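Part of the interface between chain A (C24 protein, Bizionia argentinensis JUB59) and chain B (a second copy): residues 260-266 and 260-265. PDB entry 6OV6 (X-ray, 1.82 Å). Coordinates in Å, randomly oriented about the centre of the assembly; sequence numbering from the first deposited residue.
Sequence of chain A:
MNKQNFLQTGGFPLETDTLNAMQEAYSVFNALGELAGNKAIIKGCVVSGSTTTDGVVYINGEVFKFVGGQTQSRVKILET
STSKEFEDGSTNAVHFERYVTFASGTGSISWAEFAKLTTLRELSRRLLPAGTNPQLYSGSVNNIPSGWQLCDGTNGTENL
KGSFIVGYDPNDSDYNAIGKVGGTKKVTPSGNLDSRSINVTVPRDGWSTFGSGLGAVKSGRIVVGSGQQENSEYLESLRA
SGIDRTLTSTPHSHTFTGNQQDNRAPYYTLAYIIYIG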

# COMPACT_ATOMS: atom_id res chain seq x y z
N GLN A 260 -1.31 9.92 -21.68
CA GLN A 260 -1.08 8.91 -20.65
C GLN A 260 -0.59 9.58 -19.35
O GLN A 260 0.15 10.56 -19.39
CB GLN A 260 -0.04 7.89 -21.13
CG GLN A 260 0.14 6.70 -20.17
CD GLN A 260 0.97 5.63 -20.82
OE1 GLN A 260 2.18 5.79 -21.02
NE2 GLN A 260 0.33 4.53 -21.22
N GLN A 261 -1.04 9.07 -18.20
CA GLN A 261 -0.62 9.60 -16.92
C GLN A 261 -0.18 8.45 -16.01
O GLN A 261 -0.53 7.29 -16.26
CB GLN A 261 -1.72 10.46 -16.29
CG GLN A 261 -2.95 9.72 -15.89
CD GLN A 261 -4.12 10.63 -15.56
OE1 GLN A 261 -4.36 11.65 -16.22
NE2 GLN A 261 -4.88 10.28 -14.54
N ASP A 262 0.63 8.76 -15.01
CA ASP A 262 1.16 7.79 -14.05
C ASP A 262 0.10 7.61 -12.94
O ASP A 262 -0.28 8.55 -12.24
CB ASP A 262 2.51 8.27 -13.51
CG ASP A 262 3.29 7.20 -12.77
OD1 ASP A 262 2.67 6.39 -12.06
OD2 ASP A 262 4.53 7.19 -12.89
N ASN A 263 -0.38 6.37 -12.81
CA ASN A 263 -1.46 6.01 -11.89
C ASN A 263 -0.98 5.79 -10.44
O ASN A 263 -1.79 5.56 -9.55
CB ASN A 263 -2.17 4.77 -12.43
CG ASN A 263 -3.62 4.67 -12.05
OD1 ASN A 263 -4.29 5.64 -11.68
ND2 ASN A 263 -4.13 3.48 -12.17
N ARG A 264 0.32 5.87 -10.22
CA ARG A 264 0.90 5.58 -8.89
C ARG A 264 0.93 6.74 -7.94
O ARG A 264 1.35 7.84 -8.32
CB ARG A 264 2.29 4.98 -9.02
CG ARG A 264 2.28 3.67 -9.80
CD ARG A 264 3.69 3.26 -10.16
NE ARG A 264 4.30 4.16 -11.13
CZ ARG A 264 5.48 3.96 -11.69
NH1 ARG A 264 6.19 2.88 -11.39
NH2 ARG A 264 5.96 4.81 -12.58
N ALA A 265 0.53 6.47 -6.69
CA ALA A 265 0.60 7.41 -5.59
C ALA A 265 2.09 7.41 -5.11
O ALA A 265 2.86 6.55 -5.59
CB ALA A 265 -0.33 6.96 -4.47
N PRO A 266 2.53 8.36 -4.22
CA PRO A 266 3.94 8.39 -3.78
C PRO A 266 4.38 7.08 -3.17
O PRO A 266 3.79 6.64 -2.20
CB PRO A 266 4.00 9.57 -2.81
CG PRO A 266 2.87 10.48 -3.30
CD PRO A 266 1.79 9.50 -3.63
N GLN B 260 -7.63 19.05 -11.34
CA GLN B 260 -6.78 18.13 -10.56
C GLN B 260 -7.66 17.02 -9.93
O GLN B 260 -8.79 17.25 -9.52
CB GLN B 260 -6.07 18.90 -9.44
CG GLN B 260 -5.02 18.08 -8.73
CD GLN B 260 -4.16 18.93 -7.84
OE1 GLN B 260 -4.61 19.37 -6.78
NE2 GLN B 260 -2.91 19.09 -8.23
N GLN B 261 -7.11 15.80 -9.87
CA GLN B 261 -7.83 14.69 -9.25
C GLN B 261 -6.88 13.97 -8.29
O GLN B 261 -5.67 14.09 -8.40
CB GLN B 261 -8.42 13.74 -10.32
CG GLN B 261 -7.38 13.00 -11.13
CD GLN B 261 -7.94 12.35 -12.37
OE1 GLN B 261 -8.81 12.89 -13.05
NE2 GLN B 261 -7.43 11.18 -12.69
N ASP B 262 -7.46 13.23 -7.37
CA ASP B 262 -6.69 12.48 -6.37
C ASP B 262 -6.23 11.13 -6.98
O ASP B 262 -7.05 10.31 -7.40
CB ASP B 262 -7.57 12.28 -5.13
CG ASP B 262 -6.78 11.91 -3.90
OD1 ASP B 262 -5.81 11.15 -4.04
OD2 ASP B 262 -7.16 12.35 -2.80
N ASN B 263 -4.91 10.94 -7.07
CA ASN B 263 -4.31 9.74 -7.69
C ASN B 263 -4.27 8.54 -6.74
O ASN B 263 -3.79 7.47 -7.13
CB ASN B 263 -2.88 10.11 -8.16
CG ASN B 263 -2.36 9.27 -9.28
OD1 ASN B 263 -3.13 8.69 -10.07
ND2 ASN B 263 -1.06 9.22 -9.43
N ARG B 264 -4.71 8.72 -5.50
CA ARG B 264 -4.60 7.66 -4.49
C ARG B 264 -5.76 6.70 -4.46
O ARG B 264 -6.91 7.11 -4.52
CB ARG B 264 -4.41 8.27 -3.08
CG ARG B 264 -3.13 9.06 -2.96
CD ARG B 264 -3.10 9.89 -1.69
NE ARG B 264 -4.11 10.96 -1.71
CZ ARG B 264 -4.21 11.91 -0.78
NH1 ARG B 264 -3.37 11.95 0.24
NH2 ARG B 264 -5.14 12.85 -0.89
N ALA B 265 -5.43 5.41 -4.38
CA ALA B 265 -6.39 4.33 -4.21
C ALA B 265 -6.84 4.40 -2.70
O ALA B 265 -6.20 5.15 -1.93
CB ALA B 265 -5.71 3.00 -4.49
O HOH W 1 -2.70 4.76 -7.05

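This is a small polar contact in which identical segments of two protein copies meet unequally, one asparagine side chain reaching into the backbone of the other chain. It illustrates a general principle: the same sequence, in nearly the same conformation, can play different parts on the two sides of an interface.

N263(B) points its CA-to-CB bond toward chain A and has the largest area covered in either stretch. Its ND2 donates a hydrogen bond to the carbonyl of D262(A), with ND2 3.0 Å from O and an angle of 149° at the hydrogen. Distance alone would suggest a second bond, since the same ND2 also lies 3.0 Å from O of R264(A), but the angle there is poor. N263(A) has the same t rotamer at chi1 (-151° against -155°), yet its CA-to-CB bond points away from chain B. The end of its side chain comes nearer, leaving the two asparagine OD1 atoms 3.6 Å apart; as both are acceptors, they cannot bond directly to each other.

The oxygen of a water lies 2.8 Å from O of N263(A) and 2.9 Å from O of N263(B), placed to donate to either carbonyl. Two carbonyls, both acceptors, could not pair directly; the water sits between them within hydrogen-bonding distance of each. Beside this polar centre, CB of A265(A) packs 3.8 Å from CG of R264(B), an apolar contact made by the aliphatic part of the arginine.

Within each stretch, the aspartate and arginine engage each other. In chain A, NH2 of R264(A) forms a salt bridge with OD2 of D262(A) at 2.8 Å, while OD1 of D262(A) accepts from both NE and the backbone N of R264(A). Chain B repeats the arrangement between D262(B) and R264(B), so each segment is braced internally and no salt bridge crosses between the stretches.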